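Local coordinates for protein lipolytic enzyme (PDB 2VPT) that probably removes acetyl groups from xylan as the catalytic domain of a cellulosomal family 3 carbohydrate esterase with the SGNH-hydrolase fold, at residues 128-133 / 162-167; 41-46 / 55-60; 67-72 / 93-98; 85-90 / 121-126. All blocks are in the same frame, centred on the assembly; numbering follows the deposited sequence.

Interaction 1 (128-133 / 162-167)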
loop_
_atom_site.group_PDB
_atom_site.type_symbol
_atom_site.label_atom_id
_atom_site.label_comp_id
_atom_site.label_asym_id
_atom_site.label_seq_id
_atom_site.Cartn_x
_atom_site.Cartn_y
_atom_site.Cartn_z
ATOM N N TYR A 128 -4.271 1.676 20.218
ATOM C CA TYR A 128 -2.962 1.653 19.579
ATOM C C TYR A 128 -1.864 1.146 20.499
ATOM O O TYR A 128 -1.917 1.288 21.719
ATOM C CB TYR A 128 -2.587 3.066 19.089
ATOM C CG TYR A 128 -3.379 3.533 17.897
ATOM C CD1 TYR A 128 -2.813 3.551 16.644
ATOM C CD2 TYR A 128 -4.701 3.972 18.023
ATOM C CE1 TYR A 128 -3.530 3.992 15.538
ATOM C CE2 TYR A 128 -5.418 4.396 16.925
ATOM C CZ TYR A 128 -4.832 4.389 15.678
ATOM O OH TYR A 128 -5.555 4.835 14.581
ATOM N N TYR A 129 -0.839 0.562 19.893
ATOM C CA TYR A 129 0.426 0.357 20.590
ATOM C C TYR A 129 0.895 1.738 21.078
ATOM O O TYR A 129 0.592 2.757 20.463
ATOM C CB TYR A 129 1.455 -0.315 19.670
ATOM C CG TYR A 129 1.698 0.410 18.371
ATOM C CD1 TYR A 129 2.727 1.328 18.256
ATOM C CD2 TYR A 129 0.872 0.198 17.262
ATOM C CE1 TYR A 129 2.949 2.016 17.081
ATOM C CE2 TYR A 129 1.080 0.886 16.078
ATOM C CZ TYR A 129 2.124 1.791 15.988
ATOM O OH TYR A 129 2.361 2.476 14.810
ATOM N N PRO A 130 1.603 1.792 22.205
ATOM C CA PRO A 130 1.900 3.082 22.852
ATOM C C PRO A 130 3.076 3.869 22.247
ATOM O O PRO A 130 4.064 4.171 22.934
ATOM C CB PRO A 130 2.195 2.657 24.291
ATOM C CG PRO A 130 2.858 1.336 24.119
ATOM C CD PRO A 130 2.096 0.656 23.002
ATOM N N TRP A 131 2.964 4.210 20.967
ATOM C CA TRP A 131 4.008 4.947 20.261
ATOM C C TRP A 131 3.382 5.727 19.114
ATOM O O TRP A 131 2.635 5.145 18.335
ATOM C CB TRP A 131 5.045 3.973 19.701
ATOM C CG TRP A 131 6.261 4.651 19.173
ATOM C CD1 TRP A 131 6.566 4.893 17.877
ATOM C CD2 TRP A 131 7.335 5.189 19.949
ATOM N NE1 TRP A 131 7.774 5.539 17.785
ATOM C CE2 TRP A 131 8.268 5.730 19.049
ATOM C CE3 TRP A 131 7.604 5.252 21.321
ATOM C CZ2 TRP A 131 9.453 6.345 19.474
ATOM C CZ3 TRP A 131 8.781 5.858 21.742
ATOM C CH2 TRP A 131 9.689 6.393 20.819
ATOM N N PRO A 132 3.631 7.050 19.033
ATOM C CA PRO A 132 4.349 7.885 19.994
ATOM C C PRO A 132 3.604 7.943 21.325
ATOM O O PRO A 132 2.413 7.635 21.380
ATOM C CB PRO A 132 4.363 9.264 19.324
ATOM C CG PRO A 132 3.212 9.255 18.417
ATOM C CD PRO A 132 3.101 7.851 17.917
ATOM N N GLU A 133 4.308 8.345 22.381
ATOM C CA GLU A 133 3.742 8.445 23.728
ATOM C C GLU A 133 2.392 9.170 23.742
ATOM O O GLU A 133 1.477 8.773 24.463
ATOM C CB GLU A 133 4.754 9.148 24.658
ATOM C CG GLU A 133 4.248 9.567 26.043
ATOM C CD GLU A 133 4.357 8.480 27.105
ATOM O OE1 GLU A 133 4.583 7.297 26.755
ATOM O OE2 GLU A 133 4.206 8.820 28.305
ATOM N N SER A 162 -2.937 -1.981 22.976
ATOM C CA SER A 162 -2.003 -1.313 23.884
ATOM C C SER A 162 -1.396 -2.217 24.957
ATOM O O SER A 162 -0.441 -1.797 25.617
ATOM C CB SER A 162 -2.670 -0.119 24.560
ATOM O OG SER A 162 -3.788 -0.516 25.331
ATOM N N GLU A 163 -1.916 -3.438 25.103
ATOM C CA GLU A 163 -1.333 -4.413 26.040
ATOM C C GLU A 163 -0.071 -5.080 25.480
ATOM O O GLU A 163 0.591 -5.867 26.183
ATOM C CB GLU A 163 -2.374 -5.455 26.460
ATOM C CG GLU A 163 -2.511 -6.654 25.521
ATOM C CD GLU A 163 -3.612 -7.601 25.925
ATOM O OE1 GLU A 163 -4.557 -7.185 26.628
ATOM O OE2 GLU A 163 -3.541 -8.778 25.517
ATOM N N ILE A 164 0.270 -4.779 24.229
ATOM C CA ILE A 164 1.530 -5.198 23.630
ATOM C C ILE A 164 2.696 -5.012 24.600
ATOM O O ILE A 164 2.797 -3.987 25.274
ATOM C CB ILE A 164 1.789 -4.441 22.280
ATOM C CG1 ILE A 164 3.023 -4.999 21.564
ATOM C CG2 ILE A 164 1.912 -2.928 22.524
ATOM C CD1 ILE A 164 3.137 -4.531 20.112
ATOM N N GLN A 165 3.544 -6.038 24.674
ATOM C CA GLN A 165 4.817 -5.958 25.383
ATOM C C GLN A 165 5.762 -5.156 24.504
ATOM O O GLN A 165 6.520 -5.709 23.711
ATOM C CB GLN A 165 5.362 -7.377 25.645
ATOM C CG GLN A 165 6.805 -7.462 26.180
ATOM C CD GLN A 165 7.869 -7.748 25.101
ATOM O OE1 GLN A 165 8.977 -7.209 25.157
ATOM N NE2 GLN A 165 7.538 -8.603 24.134
ATOM N N PHE A 166 5.696 -3.841 24.631
ATOM C CA PHE A 166 6.309 -2.950 23.659
ATOM C C PHE A 166 7.802 -2.766 23.877
ATOM O O PHE A 166 8.240 -2.434 24.973
ATOM C CB PHE A 166 5.606 -1.590 23.679
ATOM C CG PHE A 166 6.086 -0.652 22.612
ATOM C CD1 PHE A 166 5.777 -0.886 21.282
ATOM C CD2 PHE A 166 6.854 0.461 22.938
ATOM C CE1 PHE A 166 6.227 -0.025 20.288
ATOM C CE2 PHE A 166 7.310 1.326 21.952
ATOM C CZ PHE A 166 6.992 1.083 20.624
ATOM N N ASP A 167 8.567 -2.981 22.820
ATOM C CA ASP A 167 9.998 -2.773 22.832
ATOM C C ASP A 167 10.351 -1.984 21.580
ATOM O O ASP A 167 10.313 -2.511 20.475
ATOM C CB ASP A 167 10.711 -4.121 22.860
ATOM C CG ASP A 167 12.213 -3.992 22.993
ATOM O OD1 ASP A 167 12.764 -2.885 22.817
ATOM O OD2 ASP A 167 12.847 -5.022 23.284
#
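Phe-166 reaches across to Pro-130, Trp-131 and Tyr-129. Its CG is anti to the backbone N (chi1 -174°). CB lies 4.0 Å from Pro-130 CG, and Phe-166 CG is 4.1 Å from that same proline atom, the two side chains running in opposing senses. Further out, CE1 comes to 4.3 Å from Tyr-129 CD1, while on the other branch CE2 lies 4.0 Å from Trp-131 CE3. The tip atom, CZ, packs against Trp-131 CB at 3.6 Å. The phenyl ring and the five-membered ring of Trp-131 are tilted by 29°, but with centroids 5.8 Å apart they share little face. CG2 of Ile-164 wedges against Pro-130 CD at 3.6 Å and also meets Tyr-129 CB. Pro-130 itself centres an inverse gamma turn, closed by Trp-131 N bonding to Tyr-129 O. The polar ends look elsewhere: Trp-131 NE1 to Gly-176 O, Ser-162 OG to Asp-127. These two loops follow successive parallel strands, at the end of the sheet where Tyr-129 comes near the probable Ser-His-Asp triad. Apart from Tyr-128 O against Ser-162 CB, the contact is mostly carbon on carbon, so shape and buried apolar surface hold the loops together.

Interaction 2 (41-46 / 55-60). With CA (calcium ion), chain B.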
loop_
_atom_site.group_PDB
_atom_site.type_symbol
_atom_site.label_atom_id
_atom_site.label_comp_id
_atom_site.label_asym_id
_atom_site.label_seq_id
_atom_site.Cartn_x
_atom_site.Cartn_y
_atom_site.Cartn_z
ATOM N N SER A 41 -12.236 -20.494 8.068
ATOM C CA SER A 41 -12.201 -20.055 6.678
ATOM C C SER A 41 -12.455 -18.551 6.629
ATOM O O SER A 41 -13.568 -18.104 6.850
ATOM C CB SER A 41 -13.270 -20.776 5.873
ATOM O OG SER A 41 -13.230 -20.370 4.527
ATOM N N ILE A 42 -11.400 -17.788 6.354
ATOM C CA ILE A 42 -11.431 -16.322 6.416
ATOM C C ILE A 42 -11.312 -15.729 5.023
ATOM O O ILE A 42 -10.441 -16.127 4.242
ATOM C CB ILE A 42 -10.261 -15.794 7.289
ATOM C CG1 ILE A 42 -10.353 -16.360 8.703
ATOM C CG2 ILE A 42 -10.237 -14.263 7.311
ATOM C CD1 ILE A 42 -11.654 -16.075 9.441
ATOM N N ASP A 43 -12.185 -14.779 4.727
ATOM C CA ASP A 43 -12.090 -13.943 3.540
ATOM C C ASP A 43 -11.942 -12.495 4.024
ATOM O O ASP A 43 -12.892 -11.887 4.509
ATOM C CB ASP A 43 -13.350 -14.112 2.687
ATOM C CG ASP A 43 -13.292 -13.378 1.367
ATOM O OD1 ASP A 43 -12.229 -12.811 1.008
ATOM O OD2 ASP A 43 -14.342 -13.360 0.680
ATOM N N PHE A 44 -10.729 -11.957 3.935
ATOM C CA PHE A 44 -10.541 -10.532 4.154
ATOM C C PHE A 44 -11.156 -9.811 2.973
ATOM O O PHE A 44 -10.912 -10.173 1.822
ATOM C CB PHE A 44 -9.064 -10.161 4.282
ATOM C CG PHE A 44 -8.447 -10.430 5.641
ATOM C CD1 PHE A 44 -9.119 -10.131 6.820
ATOM C CD2 PHE A 44 -7.139 -10.895 5.740
ATOM C CE1 PHE A 44 -8.513 -10.348 8.044
ATOM C CE2 PHE A 44 -6.530 -11.086 6.969
ATOM C CZ PHE A 44 -7.217 -10.825 8.123
ATOM N N VAL A 45 -11.966 -8.793 3.237
ATOM C CA VAL A 45 -12.612 -8.039 2.192
ATOM C C VAL A 45 -12.317 -6.544 2.269
ATOM O O VAL A 45 -12.057 -5.989 3.336
ATOM C CB VAL A 45 -14.153 -8.304 2.184
ATOM C CG1 VAL A 45 -14.456 -9.788 1.952
ATOM C CG2 VAL A 45 -14.825 -7.807 3.468
ATOM N N GLY A 46 -12.398 -5.900 1.118
ATOM C CA GLY A 46 -12.092 -4.480 0.981
ATOM C C GLY A 46 -11.532 -4.210 -0.400
ATOM O O GLY A 46 -11.117 -5.146 -1.093
ATOM N N LEU A 55 1.057 -13.641 2.001
ATOM C CA LEU A 55 -0.308 -13.464 2.462
ATOM C C LEU A 55 -1.267 -13.821 1.334
ATOM O O LEU A 55 -1.275 -13.140 0.312
ATOM C CB LEU A 55 -0.503 -12.001 2.887
ATOM C CG LEU A 55 -1.936 -11.548 3.221
ATOM C CD1 LEU A 55 -2.597 -12.467 4.250
ATOM C CD2 LEU A 55 -1.929 -10.072 3.699
ATOM N N PRO A 56 -2.060 -14.892 1.479
ATOM C CA PRO A 56 -2.919 -15.268 0.353
ATOM C C PRO A 56 -4.037 -14.282 0.027
ATOM O O PRO A 56 -4.432 -14.150 -1.119
ATOM C CB PRO A 56 -3.474 -16.645 0.787
ATOM C CG PRO A 56 -2.509 -17.124 1.803
ATOM C CD PRO A 56 -2.130 -15.893 2.560
ATOM N N ASP A 57 -4.527 -13.600 1.050
ATOM C CA ASP A 57 -5.678 -12.723 0.915
ATOM C C ASP A 57 -5.282 -11.320 1.365
ATOM O O ASP A 57 -5.170 -11.030 2.567
ATOM C CB ASP A 57 -6.853 -13.253 1.739
ATOM C CG ASP A 57 -8.153 -12.558 1.406
ATOM O OD1 ASP A 57 -8.089 -11.420 0.879
ATOM O OD2 ASP A 57 -9.250 -13.130 1.664
ATOM N N LYS A 58 -5.044 -10.467 0.371
ATOM C CA LYS A 58 -4.427 -9.162 0.579
ATOM C C LYS A 58 -5.449 -8.014 0.569
ATOM O O LYS A 58 -5.066 -6.833 0.597
ATOM C CB LYS A 58 -3.367 -8.923 -0.500
ATOM C CG LYS A 58 -2.224 -9.939 -0.485
ATOM C CD LYS A 58 -1.340 -9.836 -1.758
ATOM C CE LYS A 58 -0.356 -11.021 -1.941
ATOM N NZ LYS A 58 -1.037 -12.283 -2.282
ATOM N N ASP A 59 -6.739 -8.343 0.560
ATOM C CA ASP A 59 -7.781 -7.319 0.506
ATOM C C ASP A 59 -7.977 -6.634 1.849
ATOM O O ASP A 59 -7.903 -7.271 2.896
ATOM C CB ASP A 59 -9.106 -7.933 0.075
ATOM C CG ASP A 59 -8.985 -8.720 -1.207
ATOM O OD1 ASP A 59 -8.395 -8.211 -2.186
ATOM O OD2 ASP A 59 -9.475 -9.870 -1.227
ATOM N N HIS A 60 -8.243 -5.332 1.820
ATOM C CA HIS A 60 -8.474 -4.593 3.070
ATOM C C HIS A 60 -9.063 -3.211 2.791
ATOM O O HIS A 60 -9.213 -2.810 1.637
ATOM C CB HIS A 60 -7.183 -4.463 3.877
ATOM C CG HIS A 60 -6.109 -3.669 3.204
ATOM N ND1 HIS A 60 -6.029 -2.293 3.293
ATOM C CD2 HIS A 60 -5.064 -4.057 2.433
ATOM C CE1 HIS A 60 -4.975 -1.872 2.610
ATOM N NE2 HIS A 60 -4.370 -2.926 2.079
HETATM CA CA CA B . -10.439 -11.589 0.102
HETATM O O HOH W 1 -9.217 -15.938 1.683
HETATM O O HOH W 2 -9.209 -5.794 -3.106
HETATM O O HOH W 3 -9.771 -13.093 -1.533
HETATM O O HOH W 4 -12.176 -10.707 -1.295
#
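Asp-43 and Asp-57 bring their carboxylates together over a calcium ion, the two side chains crossing at about a right angle with the carboxylate planes 40° apart. Both aspartates hold CG anti to the backbone N. Asp-43 gives one oxygen, OD1, at 2.4 Å from the calcium; Asp-57 grips it with both, OD1 and OD2 each at 2.5 Å. Asp-59 takes the other choice, CG anti to its carbonyl carbon (chi1 -53°). Its OD2 binds the calcium at 2.4 Å, while its OD1 forms a salt bridge with Arg-49. The carbonyl oxygen of Phe-44, 2.3 Å from the calcium, and two waters make the ion seven-coordinate. Asp-43 and Phe-44 come from parallel strand 41-44 at one side of the alpha/beta sheet, Asp-57 from the loop just before strand 59-62 and Asp-59 from the start of that strand, so the ion pins a loop to the flank of the SGNH fold. The like charges of the three carboxylates are probably offset by the metal. Asp-57 OD2 also receives a weak bond from Phe-44 N, at 3.0 Å, and a water that donates to it donates to Ile-42 O as well. Asp-57 O lies at the edge of the Phe-44 ring, 3.7 Å from CD2, and Ile-42 CG2 sits over one face toward the rim. Beyond the metal, Gly-46 CA runs 3.4 Å from His-60 O; a CB here would strike that oxygen and jam against the preceding carbonyl O, which calls for glycine.

Interaction 3 (67-72 / 93-98)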
loop_
_atom_site.group_PDB
_atom_site.type_symbol
_atom_site.label_atom_id
_atom_site.label_comp_id
_atom_site.label_asym_id
_atom_site.label_seq_id
_atom_site.Cartn_x
_atom_site.Cartn_y
_atom_site.Cartn_z
ATOM N N THR A 67 -8.308 9.888 8.737
ATOM C CA THR A 67 -8.910 10.185 10.023
ATOM C C THR A 67 -10.304 9.576 10.105
ATOM O O THR A 67 -10.866 9.116 9.102
ATOM C CB THR A 67 -9.048 11.704 10.174
ATOM O OG1 THR A 67 -9.873 12.172 9.103
ATOM C CG2 THR A 67 -7.665 12.387 10.125
ATOM N N ILE A 68 -10.871 9.596 11.308
ATOM C CA ILE A 68 -12.224 9.136 11.537
ATOM C C ILE A 68 -13.262 9.714 10.560
ATOM O O ILE A 68 -14.020 8.954 9.969
ATOM C CB ILE A 68 -12.633 9.373 13.022
ATOM C CG1 ILE A 68 -11.918 8.353 13.915
ATOM C CG2 ILE A 68 -14.128 9.272 13.200
ATOM C CD1 ILE A 68 -11.874 8.704 15.378
ATOM N N PRO A 69 -13.324 11.050 10.401
ATOM C CA PRO A 69 -14.348 11.566 9.488
ATOM C C PRO A 69 -14.156 11.159 8.027
ATOM O O PRO A 69 -15.135 11.020 7.285
ATOM C CB PRO A 69 -14.267 13.092 9.684
ATOM C CG PRO A 69 -12.980 13.368 10.309
ATOM C CD PRO A 69 -12.614 12.135 11.105
ATOM N N GLN A 70 -12.915 10.923 7.617
ATOM C CA GLN A 70 -12.677 10.455 6.260
ATOM C C GLN A 70 -13.177 9.020 6.071
ATOM O O GLN A 70 -13.784 8.695 5.065
ATOM C CB GLN A 70 -11.204 10.564 5.915
ATOM C CG GLN A 70 -10.686 11.969 5.884
ATOM C CD GLN A 70 -9.237 11.924 5.541
ATOM O OE1 GLN A 70 -8.408 11.627 6.378
ATOM N NE2 GLN A 70 -8.924 12.117 4.263
ATOM N N ILE A 71 -12.916 8.170 7.055
ATOM C CA ILE A 71 -13.501 6.842 7.072
ATOM C C ILE A 71 -15.033 6.945 7.053
ATOM O O ILE A 71 -15.690 6.290 6.247
ATOM C CB ILE A 71 -13.046 6.029 8.300
ATOM C CG1 ILE A 71 -11.531 5.781 8.250
ATOM C CG2 ILE A 71 -13.815 4.720 8.401
ATOM C CD1 ILE A 71 -11.026 4.788 7.163
ATOM N N ALA A 72 -15.600 7.779 7.928
ATOM C CA ALA A 72 -17.058 7.886 8.043
ATOM C C ALA A 72 -17.705 8.342 6.727
ATOM O O ALA A 72 -18.834 7.934 6.390
ATOM C CB ALA A 72 -17.435 8.868 9.177
ATOM N N GLY A 93 -5.893 7.677 15.405
ATOM C CA GLY A 93 -4.576 8.179 15.696
ATOM C C GLY A 93 -4.266 9.428 14.892
ATOM O O GLY A 93 -3.611 10.343 15.390
ATOM N N ASN A 94 -4.719 9.467 13.644
ATOM C CA ASN A 94 -4.442 10.619 12.810
ATOM C C ASN A 94 -5.279 11.819 13.243
ATOM O O ASN A 94 -4.821 12.962 13.101
ATOM C CB ASN A 94 -4.630 10.334 11.320
ATOM C CG ASN A 94 -3.569 9.422 10.770
ATOM O OD1 ASN A 94 -3.869 8.480 10.027
ATOM N ND2 ASN A 94 -2.337 9.672 11.132
ATOM N N ASP A 95 -6.492 11.594 13.740
ATOM C CA ASP A 95 -7.270 12.727 14.304
ATOM C C ASP A 95 -6.443 13.441 15.362
ATOM O O ASP A 95 -6.365 14.672 15.370
ATOM C CB ASP A 95 -8.590 12.270 14.891
ATOM C CG ASP A 95 -9.473 11.597 13.864
ATOM O OD1 ASP A 95 -10.531 12.152 13.507
ATOM O OD2 ASP A 95 -9.093 10.492 13.387
ATOM N N LEU A 96 -5.793 12.685 16.237
ATOM C CA LEU A 96 -4.950 13.277 17.272
ATOM C C LEU A 96 -3.691 13.901 16.696
ATOM O O LEU A 96 -3.428 15.093 16.898
ATOM C CB LEU A 96 -4.597 12.246 18.349
ATOM C CG LEU A 96 -3.649 12.749 19.440
ATOM C CD1 LEU A 96 -4.289 13.896 20.259
ATOM C CD2 LEU A 96 -3.223 11.618 20.353
ATOM N N LEU A 97 -2.921 13.116 15.954
ATOM C CA LEU A 97 -1.573 13.495 15.570
ATOM C C LEU A 97 -1.556 14.467 14.389
ATOM O O LEU A 97 -0.667 15.322 14.321
ATOM C CB LEU A 97 -0.729 12.241 15.274
ATOM C CG LEU A 97 -0.569 11.294 16.464
ATOM C CD1 LEU A 97 0.068 9.979 16.003
ATOM C CD2 LEU A 97 0.239 11.909 17.594
ATOM N N LEU A 98 -2.536 14.379 13.490
ATOM C CA LEU A 98 -2.607 15.267 12.317
ATOM C C LEU A 98 -3.578 16.422 12.519
ATOM O O LEU A 98 -3.345 17.508 11.990
ATOM C CB LEU A 98 -3.004 14.504 11.035
ATOM C CG LEU A 98 -1.899 13.850 10.199
ATOM C CD1 LEU A 98 -0.714 13.389 11.044
ATOM C CD2 LEU A 98 -2.493 12.730 9.328
#
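Asp-95 has CG anti to its own carbonyl carbon (chi1 -60°), and chi2 of -112° turns the carboxylate oxygens, which meet Ile-68 and Thr-67 at the beginning of helix 68-82. OD2 takes the N-H of Ile-68 at 2.9 Å, using its syn lone pair in a nearly straight bond of 170°. The same oxygen rests 3.4 Å from Thr-67 CB. OD1 meets the ring of Pro-69 tip to tip, 3.2 Å from CD, and also accepts a hydrogen bond from Asn-103 ND2. The Ile-68 side chain crosses Asp-95 at about a right angle, with CG1 3.6 Å from OD2. Next to it, Thr-67 lays CG2 across Asn-94 CB at 3.9 Å. Thr-67 is the N-cap, and its N-H goes back to Gln-70 OE1 at 2.9 Å, the N3-to-N-cap half of a capping box. A carboxylate from a second helix thus accepts an N-H of the first turn, where its charge would probably be favoured by the positive end of the helix dipole. Gly-93, Asn-94 and Asp-95 belong to the Gly-x-Asn-Asp sequence of block III in SGNH hydrolases, whose asparagine in relatives usually helps to form the oxyanion hole; here the neighbouring aspartate ties that block to helix 68-82.

Interaction 4 (85-90 / 121-126)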
loop_
_atom_site.group_PDB
_atom_site.type_symbol
_atom_site.label_atom_id
_atom_site.label_comp_id
_atom_site.label_asym_id
_atom_site.label_seq_id
_atom_site.Cartn_x
_atom_site.Cartn_y
_atom_site.Cartn_z
ATOM N N ASP A 85 -19.098 -9.810 7.411
ATOM C CA ASP A 85 -19.692 -10.340 8.643
ATOM C C ASP A 85 -19.113 -9.650 9.879
ATOM O O ASP A 85 -19.791 -9.475 10.890
ATOM C CB ASP A 85 -19.451 -11.847 8.722
ATOM C CG ASP A 85 -20.026 -12.581 7.541
ATOM O OD1 ASP A 85 -21.246 -12.448 7.321
ATOM O OD2 ASP A 85 -19.270 -13.266 6.828
ATOM N N VAL A 86 -17.852 -9.234 9.778
ATOM C CA VAL A 86 -17.086 -8.693 10.883
ATOM C C VAL A 86 -16.273 -7.519 10.344
ATOM O O VAL A 86 -15.764 -7.569 9.213
ATOM C CB VAL A 86 -16.104 -9.756 11.442
ATOM C CG1 VAL A 86 -15.248 -9.210 12.569
ATOM C CG2 VAL A 86 -16.857 -11.003 11.931
ATOM N N VAL A 87 -16.159 -6.467 11.152
ATOM C CA VAL A 87 -15.300 -5.334 10.866
ATOM C C VAL A 87 -14.259 -5.234 11.969
ATOM O O VAL A 87 -14.600 -5.297 13.150
ATOM C CB VAL A 87 -16.114 -4.017 10.773
ATOM C CG1 VAL A 87 -15.193 -2.797 10.693
ATOM C CG2 VAL A 87 -17.050 -4.088 9.596
ATOM N N PHE A 88 -12.994 -5.077 11.576
ATOM C CA PHE A 88 -11.895 -4.812 12.478
ATOM C C PHE A 88 -11.554 -3.339 12.308
ATOM O O PHE A 88 -10.904 -2.963 11.327
ATOM C CB PHE A 88 -10.648 -5.634 12.122
ATOM C CG PHE A 88 -10.715 -7.111 12.424
ATOM C CD1 PHE A 88 -11.676 -7.683 13.237
ATOM C CD2 PHE A 88 -9.728 -7.933 11.893
ATOM C CE1 PHE A 88 -11.647 -9.059 13.505
ATOM C CE2 PHE A 88 -9.706 -9.302 12.158
ATOM C CZ PHE A 88 -10.659 -9.847 12.969
ATOM N N LEU A 89 -11.986 -2.500 13.245
ATOM C CA LEU A 89 -11.810 -1.051 13.126
ATOM C C LEU A 89 -10.647 -0.584 14.000
ATOM O O LEU A 89 -10.603 -0.848 15.197
ATOM C CB LEU A 89 -13.115 -0.348 13.527
ATOM C CG LEU A 89 -13.109 1.176 13.432
ATOM C CD1 LEU A 89 -12.942 1.626 11.988
ATOM C CD2 LEU A 89 -14.369 1.761 14.028
ATOM N N TRP A 90 -9.714 0.133 13.400
ATOM C CA TRP A 90 -8.540 0.627 14.099
ATOM C C TRP A 90 -8.256 2.013 13.547
ATOM O O TRP A 90 -7.638 2.164 12.484
ATOM C CB TRP A 90 -7.361 -0.343 13.907
ATOM C CG TRP A 90 -6.147 -0.004 14.703
ATOM C CD1 TRP A 90 -6.043 0.930 15.693
ATOM C CD2 TRP A 90 -4.851 -0.596 14.582
ATOM N NE1 TRP A 90 -4.765 0.968 16.176
ATOM C CE2 TRP A 90 -4.015 0.021 15.527
ATOM C CE3 TRP A 90 -4.316 -1.598 13.772
ATOM C CZ2 TRP A 90 -2.683 -0.324 15.671
ATOM C CZ3 TRP A 90 -2.990 -1.940 13.933
ATOM C CH2 TRP A 90 -2.193 -1.310 14.868
ATOM N N VAL A 121 -23.843 -6.805 11.829
ATOM C CA VAL A 121 -22.396 -6.946 11.804
ATOM C C VAL A 121 -21.845 -7.123 13.219
ATOM O O VAL A 121 -22.455 -6.714 14.206
ATOM C CB VAL A 121 -21.737 -5.739 11.094
ATOM C CG1 VAL A 121 -21.593 -4.533 12.032
ATOM C CG2 VAL A 121 -20.378 -6.136 10.524
ATOM N N THR A 122 -20.693 -7.769 13.312
ATOM C CA THR A 122 -19.918 -7.828 14.535
ATOM C C THR A 122 -18.733 -6.889 14.365
ATOM O O THR A 122 -18.023 -6.950 13.357
ATOM C CB THR A 122 -19.463 -9.257 14.832
ATOM O OG1 THR A 122 -20.625 -10.056 15.106
ATOM C CG2 THR A 122 -18.507 -9.329 16.019
ATOM N N LEU A 123 -18.527 -6.025 15.351
ATOM C CA LEU A 123 -17.518 -4.966 15.270
ATOM C C LEU A 123 -16.494 -5.086 16.386
ATOM O O LEU A 123 -16.838 -5.226 17.556
ATOM C CB LEU A 123 -18.203 -3.592 15.333
ATOM C CG LEU A 123 -17.307 -2.348 15.281
ATOM C CD1 LEU A 123 -16.541 -2.208 13.961
ATOM C CD2 LEU A 123 -18.133 -1.071 15.522
ATOM N N PHE A 124 -15.226 -5.053 16.007
ATOM C CA PHE A 124 -14.104 -4.964 16.927
ATOM C C PHE A 124 -13.455 -3.609 16.761
ATOM O O PHE A 124 -13.233 -3.160 15.641
ATOM C CB PHE A 124 -13.089 -6.072 16.637
ATOM C CG PHE A 124 -13.595 -7.444 16.956
ATOM C CD1 PHE A 124 -13.481 -7.936 18.230
ATOM C CD2 PHE A 124 -14.230 -8.221 16.005
ATOM C CE1 PHE A 124 -13.951 -9.189 18.556
ATOM C CE2 PHE A 124 -14.713 -9.485 16.331
ATOM C CZ PHE A 124 -14.564 -9.961 17.611
ATOM N N VAL A 125 -13.169 -2.962 17.887
ATOM C CA VAL A 125 -12.554 -1.638 17.919
ATOM C C VAL A 125 -11.262 -1.726 18.710
ATOM O O VAL A 125 -11.284 -2.125 19.879
ATOM C CB VAL A 125 -13.494 -0.601 18.550
ATOM C CG1 VAL A 125 -12.801 0.768 18.613
ATOM C CG2 VAL A 125 -14.802 -0.517 17.737
ATOM N N ALA A 126 -10.151 -1.339 18.083
ATOM C CA ALA A 126 -8.825 -1.394 18.691
ATOM C C ALA A 126 -8.310 -0.042 19.180
ATOM O O ALA A 126 -8.605 0.998 18.587
ATOM C CB ALA A 126 -7.826 -1.966 17.698
#
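Trp-90 carries the methyl of Ala-126 over one face: Ala-126 CB lies 4.2 Å from the centroid of the Trp-90 five-membered ring, 25° off its normal, a CH-pi contact. The two residues end neighbouring parallel strands, 86-90 and 122-126, in the central sheet of the SGNH alpha/beta/alpha sandwich, joined in a beta-alpha-beta crossover by helices 93-99 and 104-117. Phe-88 and Phe-124 point the same way, side by side, with planes 76° apart. Phe-124 CD2 lies in plane at the edge of the Phe-88 ring, 3.7 Å from CE1, while Phe-88 also stacks with Trp-191 of helix 181-203. At the edge of Phe-124, again in plane, comes Val-86 CG1, 3.7 Å from CD2. Val-86, Phe-88, Thr-122 and Phe-124 face helix 181-203; Val-87, Leu-89, Leu-123 and Val-125 line the other face, where helix 104-117 covers Leu-123. On that second face Leu-123 holds CG anti to the backbone N, and chi2 of 64° places CD1 between Val-87 CG1, at 3.6 Å, and Leu-89 CB, at 3.9 Å. Five backbone hydrogen bonds hold the pair in register, from Thr-122 N to Asp-85 O at one end to Ala-126 N to Leu-89 O at the other, with Leu-89 N to Phe-124 O at 2.8 Å among them. Where the pairing begins, Asp-85 anchors its carboxylate on Lys-7 N of strand 5-12, and its carbonyl O both accepts Thr-122 N at 3.1 Å and touches Val-121 CG2 at 3.4 Å.

How the interactions relate
From the N terminus, interaction 2 comes first, closing a short loop of eight residues between strand 41-44 and the approach to strand 59-62. Strand 59-62 leads on to helix 68-82, where interaction 3 opens; it closes on helix 93-99 after strand 86-90 has been laid down. Interaction 4 starts on that strand and ends at 122-126, so interactions 3 and 4 cross. Interaction 1 comes last, joining the loops that follow strands 122-126 and 156-159. There Tyr-128 sets its OH 3.0 Å from Gly-93 N of interaction 3 and packs on Trp-90 of interaction 4. Interactions 2 and 4 reach the same sheet, whereas interactions 1 and 2 lie on opposite sides of the chain's centre.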